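PDB 6IV9: Cas13d from uncultured Ruminococcus sp, which binds a CRISPR RNA and probably uses its two HEPN domains for maturation of that RNA and for cleavage of target RNA. Local coordinates for residues 264-267 / 268-271; 501-504 / 505-508; 680-683 / 684-687; 245-248 / 249-252. The protein carries 2 engineered substitutions. All coordinates share one frame; numbering follows the deposited sequence.

Interaction 1: 264-267 / 268-271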
loop_
_atom_site.group_PDB
_atom_site.type_symbol
_atom_site.label_atom_id
_atom_site.label_comp_id
_atom_site.label_asym_id
_atom_site.label_seq_id
_atom_site.Cartn_x
_atom_site.Cartn_y
_atom_site.Cartn_z
ATOM N N THR A 264 11.192 -29.491 -13.889
ATOM C CA THR A 264 11.226 -30.970 -13.797
ATOM C C THR A 264 9.932 -31.499 -13.171
ATOM O O THR A 264 9.287 -30.753 -12.459
ATOM C CB THR A 264 12.436 -31.426 -12.984
ATOM O OG1 THR A 264 12.356 -30.776 -11.720
ATOM C CG2 THR A 264 13.738 -31.048 -13.647
ATOM N N LYS A 265 9.588 -32.749 -13.464
ATOM C CA LYS A 265 8.380 -33.396 -12.887
ATOM C C LYS A 265 8.794 -34.320 -11.737
ATOM O O LYS A 265 7.975 -35.089 -11.259
ATOM C CB LYS A 265 7.566 -34.083 -13.977
ATOM C CG LYS A 265 7.151 -33.151 -15.098
ATOM C CD LYS A 265 6.183 -32.122 -14.642
ATOM C CE LYS A 265 5.854 -31.120 -15.723
ATOM N NZ LYS A 265 4.635 -30.375 -15.370
ATOM N N ASP A 266 10.035 -34.174 -11.312
ATOM C CA ASP A 266 10.615 -34.968 -10.214
ATOM C C ASP A 266 9.736 -34.770 -8.979
ATOM O O ASP A 266 9.429 -33.638 -8.657
ATOM C CB ASP A 266 12.037 -34.460 -10.012
ATOM C CG ASP A 266 12.697 -34.928 -8.741
ATOM O OD1 ASP A 266 12.832 -36.151 -8.580
ATOM O OD2 ASP A 266 13.102 -34.070 -7.946
ATOM N N THR A 267 9.390 -35.857 -8.303
ATOM C CA THR A 267 8.502 -35.821 -7.121
ATOM C C THR A 267 9.125 -34.971 -6.011
ATOM O O THR A 267 8.416 -34.164 -5.434
ATOM C CB THR A 267 8.210 -37.258 -6.667
ATOM O OG1 THR A 267 7.465 -37.871 -7.709
ATOM C CG2 THR A 267 7.384 -37.338 -5.408
ATOM N N ARG A 268 10.421 -35.113 -5.779
ATOM C CA ARG A 268 11.070 -34.363 -4.683
ATOM C C ARG A 268 10.952 -32.852 -4.912
ATOM O O ARG A 268 10.548 -32.157 -3.996
ATOM C CB ARG A 268 12.550 -34.744 -4.689
ATOM C CG ARG A 268 13.315 -34.412 -3.422
ATOM C CD ARG A 268 14.677 -35.073 -3.481
ATOM N NE ARG A 268 15.707 -34.188 -4.011
ATOM C CZ ARG A 268 17.005 -34.477 -4.056
ATOM N NH1 ARG A 268 17.901 -33.547 -3.780
ATOM N NH2 ARG A 268 17.400 -35.697 -4.373
ATOM N N ALA A 269 11.282 -32.376 -6.105
ATOM C CA ALA A 269 11.219 -30.930 -6.414
ATOM C C ALA A 269 9.780 -30.424 -6.325
ATOM O O ALA A 269 9.571 -29.332 -5.840
ATOM C CB ALA A 269 11.794 -30.687 -7.774
ATOM N N SER A 270 8.839 -31.220 -6.803
ATOM C CA SER A 270 7.412 -30.833 -6.803
ATOM C C SER A 270 6.913 -30.638 -5.372
ATOM O O SER A 270 6.281 -29.644 -5.116
ATOM C CB SER A 270 6.625 -31.897 -7.490
ATOM O OG SER A 270 5.252 -31.607 -7.441
ATOM N N GLU A 271 7.205 -31.588 -4.494
ATOM C CA GLU A 271 6.778 -31.500 -3.080
ATOM C C GLU A 271 7.453 -30.309 -2.394
ATOM O O GLU A 271 6.818 -29.693 -1.584
ATOM C CB GLU A 271 6.987 -32.830 -2.363
ATOM C CG GLU A 271 5.924 -33.841 -2.738
ATOM C CD GLU A 271 4.743 -33.898 -1.784
ATOM O OE1 GLU A 271 4.876 -34.554 -0.725
ATOM O OE2 GLU A 271 3.704 -33.296 -2.089
HETATM O O HOH W 1 11.912 -37.519 -6.450
#
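D266 meets A269 as the N-cap of helix 267-291, the place where a side chain stands in for the missing preceding turn. Its OD2 accepts from A269 N at 3.1 Å, and the amide comes down on the carboxylate from above, 52° out of its plane. The other oxygen serves a second amide through solvent: water 1 donates to D266 OD1 at 2.7 Å and accepts from R268 N, so one carboxylate satisfies two first-turn N-H groups, one directly and one by a bridge. A chi1 of 167° turns the D266 carboxylate to the carbonyl side of its own backbone, toward the amides of the first turn. There its negative charge probably interacts well with the positive end of the helix dipole.

From the next amide onward the backbone provides its own acceptors. S270 N donates to D266 O at 3.1 Å, and E271 N to T267 O at 3.0 Å. R268 lies alongside D266 and points the same way, but its NE stays 4.7 Å from D266 OD2, no more than a nearby opposite charge. E271 turns its carboxylate elsewhere, OE2 being bonded to Y219 OH. The cap lies at the protein surface, where the loop following helix 232-251 turns into helix 267-291.

Interaction 2: 501-504 / 505-508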
loop_
_atom_site.group_PDB
_atom_site.type_symbol
_atom_site.label_atom_id
_atom_site.label_comp_id
_atom_site.label_asym_id
_atom_site.label_seq_id
_atom_site.Cartn_x
_atom_site.Cartn_y
_atom_site.Cartn_z
ATOM N N MET A 501 8.656 -12.341 6.933
ATOM C CA MET A 501 7.233 -12.659 6.701
ATOM C C MET A 501 6.623 -11.555 5.842
ATOM O O MET A 501 5.885 -11.865 4.952
ATOM C CB MET A 501 6.472 -12.747 8.016
ATOM C CG MET A 501 5.033 -13.045 7.833
ATOM S SD MET A 501 4.234 -13.385 9.393
ATOM C CE MET A 501 4.248 -11.778 10.160
ATOM N N ILE A 502 6.950 -10.304 6.140
ATOM C CA ILE A 502 6.448 -9.165 5.321
ATOM C C ILE A 502 7.001 -9.286 3.900
ATOM O O ILE A 502 6.256 -9.106 2.974
ATOM C CB ILE A 502 6.771 -7.811 5.971
ATOM C CG1 ILE A 502 6.137 -7.707 7.357
ATOM C CG2 ILE A 502 6.352 -6.681 5.057
ATOM C CD1 ILE A 502 4.657 -7.896 7.385
ATOM N N TYR A 503 8.258 -9.678 3.753
ATOM C CA TYR A 503 8.823 -9.836 2.396
ATOM C C TYR A 503 8.028 -10.905 1.640
ATOM O O TYR A 503 7.756 -10.736 0.495
ATOM C CB TYR A 503 10.298 -10.232 2.406
ATOM C CG TYR A 503 10.782 -10.562 1.023
ATOM C CD1 TYR A 503 11.074 -9.561 0.123
ATOM C CD2 TYR A 503 10.862 -11.862 0.576
ATOM C CE1 TYR A 503 11.468 -9.834 -1.168
ATOM C CE2 TYR A 503 11.257 -12.159 -0.714
ATOM C CZ TYR A 503 11.553 -11.141 -1.594
ATOM O OH TYR A 503 11.923 -11.395 -2.870
ATOM N N MET A 504 7.649 -11.972 2.327
ATOM C CA MET A 504 6.897 -13.088 1.708
ATOM C C MET A 504 5.555 -12.570 1.174
ATOM O O MET A 504 5.231 -12.871 0.071
ATOM C CB MET A 504 6.654 -14.197 2.732
ATOM C CG MET A 504 5.881 -15.359 2.185
ATOM S SD MET A 504 4.106 -15.137 2.264
ATOM C CE MET A 504 3.862 -15.275 4.027
ATOM N N LEU A 505 4.897 -11.687 1.915
ATOM C CA LEU A 505 3.585 -11.103 1.546
ATOM C C LEU A 505 3.697 -10.350 0.219
ATOM O O LEU A 505 2.769 -10.358 -0.526
ATOM C CB LEU A 505 3.195 -10.106 2.630
ATOM C CG LEU A 505 2.101 -10.525 3.602
ATOM C CD1 LEU A 505 1.934 -12.021 3.711
ATOM C CD2 LEU A 505 2.292 -9.869 4.949
ATOM N N THR A 506 4.859 -9.765 -0.059
ATOM C CA THR A 506 5.067 -8.927 -1.272
ATOM C C THR A 506 4.943 -9.728 -2.567
ATOM O O THR A 506 4.711 -9.137 -3.587
ATOM C CB THR A 506 6.330 -8.072 -1.209
ATOM O OG1 THR A 506 7.444 -8.922 -1.411
ATOM C CG2 THR A 506 6.435 -7.281 0.073
ATOM N N TYR A 507 5.044 -11.043 -2.497
ATOM C CA TYR A 507 4.890 -11.897 -3.698
ATOM C C TYR A 507 3.492 -11.706 -4.296
ATOM O O TYR A 507 3.331 -11.823 -5.472
ATOM C CB TYR A 507 5.031 -13.367 -3.322
ATOM C CG TYR A 507 6.424 -13.895 -3.496
ATOM C CD1 TYR A 507 7.423 -13.579 -2.605
ATOM C CD2 TYR A 507 6.748 -14.681 -4.577
ATOM C CE1 TYR A 507 8.710 -14.051 -2.773
ATOM C CE2 TYR A 507 8.027 -15.158 -4.766
ATOM C CZ TYR A 507 9.011 -14.849 -3.856
ATOM O OH TYR A 507 10.255 -15.344 -4.068
ATOM N N PHE A 508 2.517 -11.457 -3.438
ATOM C CA PHE A 508 1.103 -11.348 -3.852
ATOM C C PHE A 508 0.729 -9.909 -4.207
ATOM O O PHE A 508 -0.392 -9.706 -4.596
ATOM C CB PHE A 508 0.229 -11.859 -2.714
ATOM C CG PHE A 508 0.549 -13.265 -2.287
ATOM C CD1 PHE A 508 0.327 -14.326 -3.142
ATOM C CD2 PHE A 508 1.087 -13.524 -1.046
ATOM C CE1 PHE A 508 0.632 -15.622 -2.761
ATOM C CE2 PHE A 508 1.388 -14.818 -0.667
ATOM C CZ PHE A 508 1.152 -15.863 -1.517
HETATM O O HOH W 2 12.344 -13.988 -3.536
#
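This is a buried helix-end contact, its centre about 12 Å from the centre of the chain, where helix 497-505 gives way to the short connection leading into helix 511-535; a Met-aromatic contact and a tyrosine pair bridged by water pack along it. The sulfur of M504 lies at the edge of the F508 ring, SD to CE2 4.0 Å, rather than over its face. Bends at chi2 and chi3 fold the methionine back along the chain, so that its CE also rests on L505 CD1. L505 CD2 also meets I502 CD1 at 3.9 Å, the two side chains crossing at a slant.

The backbone bonds shift from four-residue to three-residue spacing here. L505 N still reaches back four residues to M501 O, whereas Y507 N takes M504 O, three residues back. T506 grips Y503 O twice: its OG1 donates at 2.6 Å in the carbonyl plane, on a lone pair, while its N approaches from 63° above that plane. OG1 gets there by sitting between the backbone N and the carbonyl carbon (chi1 74°), which also sets it over one face of the Y503 ring.

Helices 267-291 and 312-330 pack against M504 and Y507, helix 556-570 against Y503 and T506, and Y507 makes a cation-pi contact with K574. The rings of Y503 and Y507 stand almost perpendicular, planes 88° apart, and water 2 joins their hydroxyls, 2.7 Å from Y503 OH and 2.5 Å from Y507 OH.

Interaction 3: 680-683 / 684-687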
loop_
_atom_site.group_PDB
_atom_site.type_symbol
_atom_site.label_atom_id
_atom_site.label_comp_id
_atom_site.label_asym_id
_atom_site.label_seq_id
_atom_site.Cartn_x
_atom_site.Cartn_y
_atom_site.Cartn_z
ATOM N N ASN A 680 -5.959 18.457 -34.966
ATOM C CA ASN A 680 -6.743 19.704 -34.817
ATOM C C ASN A 680 -8.073 19.420 -34.112
ATOM O O ASN A 680 -8.752 20.360 -33.760
ATOM C CB ASN A 680 -6.932 20.423 -36.151
ATOM C CG ASN A 680 -5.811 21.376 -36.511
ATOM O OD1 ASN A 680 -4.922 21.636 -35.723
ATOM N ND2 ASN A 680 -5.858 21.914 -37.715
ATOM N N SER A 681 -8.406 18.155 -33.868
ATOM C CA SER A 681 -9.666 17.825 -33.161
ATOM C C SER A 681 -9.573 18.219 -31.682
ATOM O O SER A 681 -8.492 18.451 -31.196
ATOM C CB SER A 681 -10.052 16.380 -33.318
ATOM O OG SER A 681 -9.101 15.532 -32.732
ATOM N N SER A 682 -10.713 18.312 -31.023
ATOM C CA SER A 682 -10.774 18.701 -29.599
ATOM C C SER A 682 -10.295 17.559 -28.708
ATOM O O SER A 682 -10.311 16.431 -29.145
ATOM C CB SER A 682 -12.166 19.054 -29.235
ATOM O OG SER A 682 -12.983 17.918 -29.270
ATOM N N LEU A 683 -9.957 17.880 -27.466
ATOM C CA LEU A 683 -9.522 16.855 -26.489
ATOM C C LEU A 683 -10.675 15.882 -26.255
ATOM O O LEU A 683 -10.417 14.713 -26.151
ATOM C CB LEU A 683 -9.081 17.540 -25.197
ATOM C CG LEU A 683 -7.659 18.082 -25.227
ATOM C CD1 LEU A 683 -7.450 19.115 -24.143
ATOM C CD2 LEU A 683 -6.643 16.971 -25.101
ATOM N N GLU A 684 -11.906 16.379 -26.195
ATOM C CA GLU A 684 -13.060 15.471 -25.998
ATOM C C GLU A 684 -13.157 14.520 -27.194
ATOM O O GLU A 684 -13.503 13.384 -26.990
ATOM C CB GLU A 684 -14.351 16.244 -25.736
ATOM C CG GLU A 684 -15.523 15.363 -25.328
ATOM C CD GLU A 684 -15.508 14.687 -23.959
ATOM O OE1 GLU A 684 -14.494 14.763 -23.235
ATOM O OE2 GLU A 684 -16.519 14.075 -23.612
ATOM N N ALA A 685 -12.922 15.021 -28.405
ATOM C CA ALA A 685 -12.959 14.168 -29.608
ATOM C C ALA A 685 -11.846 13.119 -29.519
ATOM O O ALA A 685 -12.092 11.997 -29.851
ATOM C CB ALA A 685 -12.817 15.011 -30.841
ATOM N N LYS A 686 -10.661 13.521 -29.092
ATOM C CA LYS A 686 -9.521 12.585 -28.962
ATOM C C LYS A 686 -9.852 11.518 -27.914
ATOM O O LYS A 686 -9.626 10.367 -28.183
ATOM C CB LYS A 686 -8.259 13.367 -28.609
ATOM C CG LYS A 686 -7.794 14.336 -29.679
ATOM C CD LYS A 686 -6.492 14.977 -29.367
ATOM C CE LYS A 686 -5.906 15.648 -30.581
ATOM N NZ LYS A 686 -5.749 17.093 -30.384
ATOM N N ARG A 687 -10.417 11.916 -26.783
ATOM C CA ARG A 687 -10.805 10.923 -25.751
ATOM C C ARG A 687 -11.870 10.002 -26.346
ATOM O O ARG A 687 -11.765 8.815 -26.172
ATOM C CB ARG A 687 -11.321 11.615 -24.491
ATOM C CG ARG A 687 -10.253 12.311 -23.663
ATOM C CD ARG A 687 -10.764 12.789 -22.319
ATOM N NE ARG A 687 -9.737 13.199 -21.387
ATOM C CZ ARG A 687 -9.221 14.405 -21.297
ATOM N NH1 ARG A 687 -9.713 15.395 -22.005
ATOM N NH2 ARG A 687 -8.204 14.623 -20.498
#
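S682 is the N-cap of helix 683-696, its OG accepting from A685 N at 3.0 Å. The serine hydroxyl is folded back between its own backbone N and carbonyl carbon (chi1 68°), which sets it facing the first turn, and A685 CB packs against the same oxygen. S681 adopts a similar torsion, yet its OG turns to D678 O while lying 3.5 Å from K686 CG.

K686 runs back past the cap. Its chain is extended through chi2 and chi3 and then kinks at chi4 (119°), which lets NZ donate to S681 O at 3.2 Å, tilted 34° from the carbonyl plane. The same ammonium is also bonded to M679 O and salt-bridged to E667, so it ties the incoming loop to helix 663-673. A leucine in its place would probably leave E667 without its counter-charge and the carbonyls of S681 and M679 without this donor.

R687, extended from CG to NE, sends its guanidinium to L658 O, I661 O and D663. On the way CG passes L683 O at 3.5 Å, and the guanidinium NH1 ends 3.9 Å from L683 CB.

Interaction 4: 245-248 / 249-252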
loop_
_atom_site.group_PDB
_atom_site.type_symbol
_atom_site.label_atom_id
_atom_site.label_comp_id
_atom_site.label_asym_id
_atom_site.label_seq_id
_atom_site.Cartn_x
_atom_site.Cartn_y
_atom_site.Cartn_z
ATOM N N PHE A 245 -6.434 -26.463 -2.752
ATOM C CA PHE A 245 -4.987 -26.199 -2.948
ATOM C C PHE A 245 -4.532 -26.841 -4.260
ATOM O O PHE A 245 -3.864 -26.216 -5.040
ATOM C CB PHE A 245 -4.224 -26.777 -1.757
ATOM C CG PHE A 245 -2.720 -26.699 -1.796
ATOM C CD1 PHE A 245 -2.059 -25.511 -1.568
ATOM C CD2 PHE A 245 -1.961 -27.836 -1.985
ATOM C CE1 PHE A 245 -0.679 -25.453 -1.573
ATOM C CE2 PHE A 245 -0.581 -27.778 -1.994
ATOM C CZ PHE A 245 0.056 -26.587 -1.779
ATOM N N ASN A 246 -4.932 -28.086 -4.485
ATOM C CA ASN A 246 -4.594 -28.775 -5.754
ATOM C C ASN A 246 -5.260 -28.043 -6.917
ATOM O O ASN A 246 -4.653 -27.941 -7.938
ATOM C CB ASN A 246 -4.925 -30.259 -5.706
ATOM C CG ASN A 246 -3.978 -31.017 -4.815
ATOM O OD1 ASN A 246 -2.785 -30.830 -4.899
ATOM N ND2 ASN A 246 -4.505 -31.847 -3.950
ATOM N N ASP A 247 -6.472 -27.539 -6.724
ATOM C CA ASP A 247 -7.174 -26.798 -7.798
ATOM C C ASP A 247 -6.338 -25.574 -8.175
ATOM O O ASP A 247 -6.157 -25.331 -9.341
ATOM C CB ASP A 247 -8.554 -26.349 -7.326
ATOM C CG ASP A 247 -9.598 -27.445 -7.268
ATOM O OD1 ASP A 247 -9.413 -28.448 -7.937
ATOM O OD2 ASP A 247 -10.585 -27.278 -6.550
ATOM N N LEU A 248 -5.829 -24.854 -7.184
ATOM C CA LEU A 248 -4.994 -23.660 -7.443
ATOM C C LEU A 248 -3.706 -24.058 -8.165
ATOM O O LEU A 248 -3.304 -23.367 -9.052
ATOM C CB LEU A 248 -4.682 -22.985 -6.109
ATOM C CG LEU A 248 -3.907 -21.679 -6.211
ATOM C CD1 LEU A 248 -4.628 -20.689 -7.094
ATOM C CD2 LEU A 248 -3.694 -21.083 -4.842
ATOM N N LEU A 249 -3.091 -25.162 -7.774
ATOM C CA LEU A 249 -1.844 -25.605 -8.445
ATOM C C LEU A 249 -2.124 -25.933 -9.918
ATOM O O LEU A 249 -1.282 -25.652 -10.736
ATOM C CB LEU A 249 -1.268 -26.815 -7.708
ATOM C CG LEU A 249 -0.769 -26.547 -6.293
ATOM C CD1 LEU A 249 -0.493 -27.832 -5.554
ATOM C CD2 LEU A 249 0.448 -25.654 -6.290
ATOM N N LYS A 250 -3.271 -26.541 -10.192
ATOM C CA LYS A 250 -3.669 -26.959 -11.560
ATOM C C LYS A 250 -3.869 -25.747 -12.483
ATOM O O LYS A 250 -3.682 -25.886 -13.672
ATOM C CB LYS A 250 -4.820 -27.964 -11.485
ATOM C CG LYS A 250 -4.451 -29.269 -10.798
ATOM C CD LYS A 250 -5.482 -30.376 -10.856
ATOM C CE LYS A 250 -6.699 -30.116 -10.008
ATOM N NZ LYS A 250 -7.353 -31.354 -9.530
ATOM N N THR A 251 -4.258 -24.601 -11.939
ATOM C CA THR A 251 -4.508 -23.421 -12.801
ATOM C C THR A 251 -3.235 -22.932 -13.478
ATOM O O THR A 251 -3.375 -22.333 -14.512
ATOM C CB THR A 251 -5.189 -22.269 -12.060
ATOM O OG1 THR A 251 -4.247 -21.656 -11.191
ATOM C CG2 THR A 251 -6.427 -22.689 -11.310
ATOM N N LYS A 252 -2.112 -23.011 -12.767
ATOM C CA LYS A 252 -0.779 -22.514 -13.188
ATOM C C LYS A 252 -0.697 -20.990 -12.989
ATOM O O LYS A 252 0.341 -20.412 -13.293
ATOM C CB LYS A 252 -0.430 -22.930 -14.616
ATOM C CG LYS A 252 -0.510 -24.414 -14.915
ATOM C CD LYS A 252 0.256 -25.248 -13.939
ATOM C CE LYS A 252 0.230 -26.729 -14.242
ATOM N NZ LYS A 252 0.529 -27.533 -13.037
HETATM O O HOH W 3 -8.720 -30.796 -6.535
#
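L249 lays its CG over one face of the F245 ring, with CD1 closing to 3.6 Å from CE2 of that ring. F245 holds CG opposite its backbone N (chi1 176°), and L249, with CG beside its own N, reaches back a turn to cover the ring. The backbones of the same two residues are joined by L249 N to F245 O, 3.0 Å, a regular helical bond, and K250 N does the same with N246 O.

On a more solvent-facing side, K250 bends at chi3, bringing NZ to 3.9 Å from D247 OD1, a long salt bridge; water 3 donates to the same carboxylate oxygen and accepts weakly from NZ.

In the last turn T251 OG1 donates to L248 O at 2.9 Å. The T251 amide also reaches that oxygen, from 69° above the carbonyl plane. L248 O thus accepts both OG1 and N of T251; the bond from T251 N to D247 O is weak. A valine here would probably cost L248 O its hydroxyl donor and leave R253 N without the oxygen to which it is bonded. K252 then departs from helical geometry with a positive phi (79°), its NZ salt-bridged to E261.

F245 and L249 form the side of helix 232-251 that packs on helix 267-291, against V277, L281, Y273 and K274, while L248 faces loop residues L198 and F209.

The four contacts sample helix starts and helix ends. Interactions 1 and 3 are both N-caps, with an aspartate in one and a serine in the other, while interactions 2 and 4 lie where helices finish and share a threonine that returns both OG1 and N to a carbonyl three residues back. Interactions 4 and 1 belong to consecutive helices, their centres about 15 Å apart, and helix 267-291, which interaction 1 opens, also packs against interactions 2 and 4. Interaction 3 is remote, about 44 Å between centres from interaction 2. None touches the bound RNA: nearest atoms are about 9 Å away for interaction 3, 10 Å for interaction 2, 14 Å for interaction 1 and 18 Å for interaction 4.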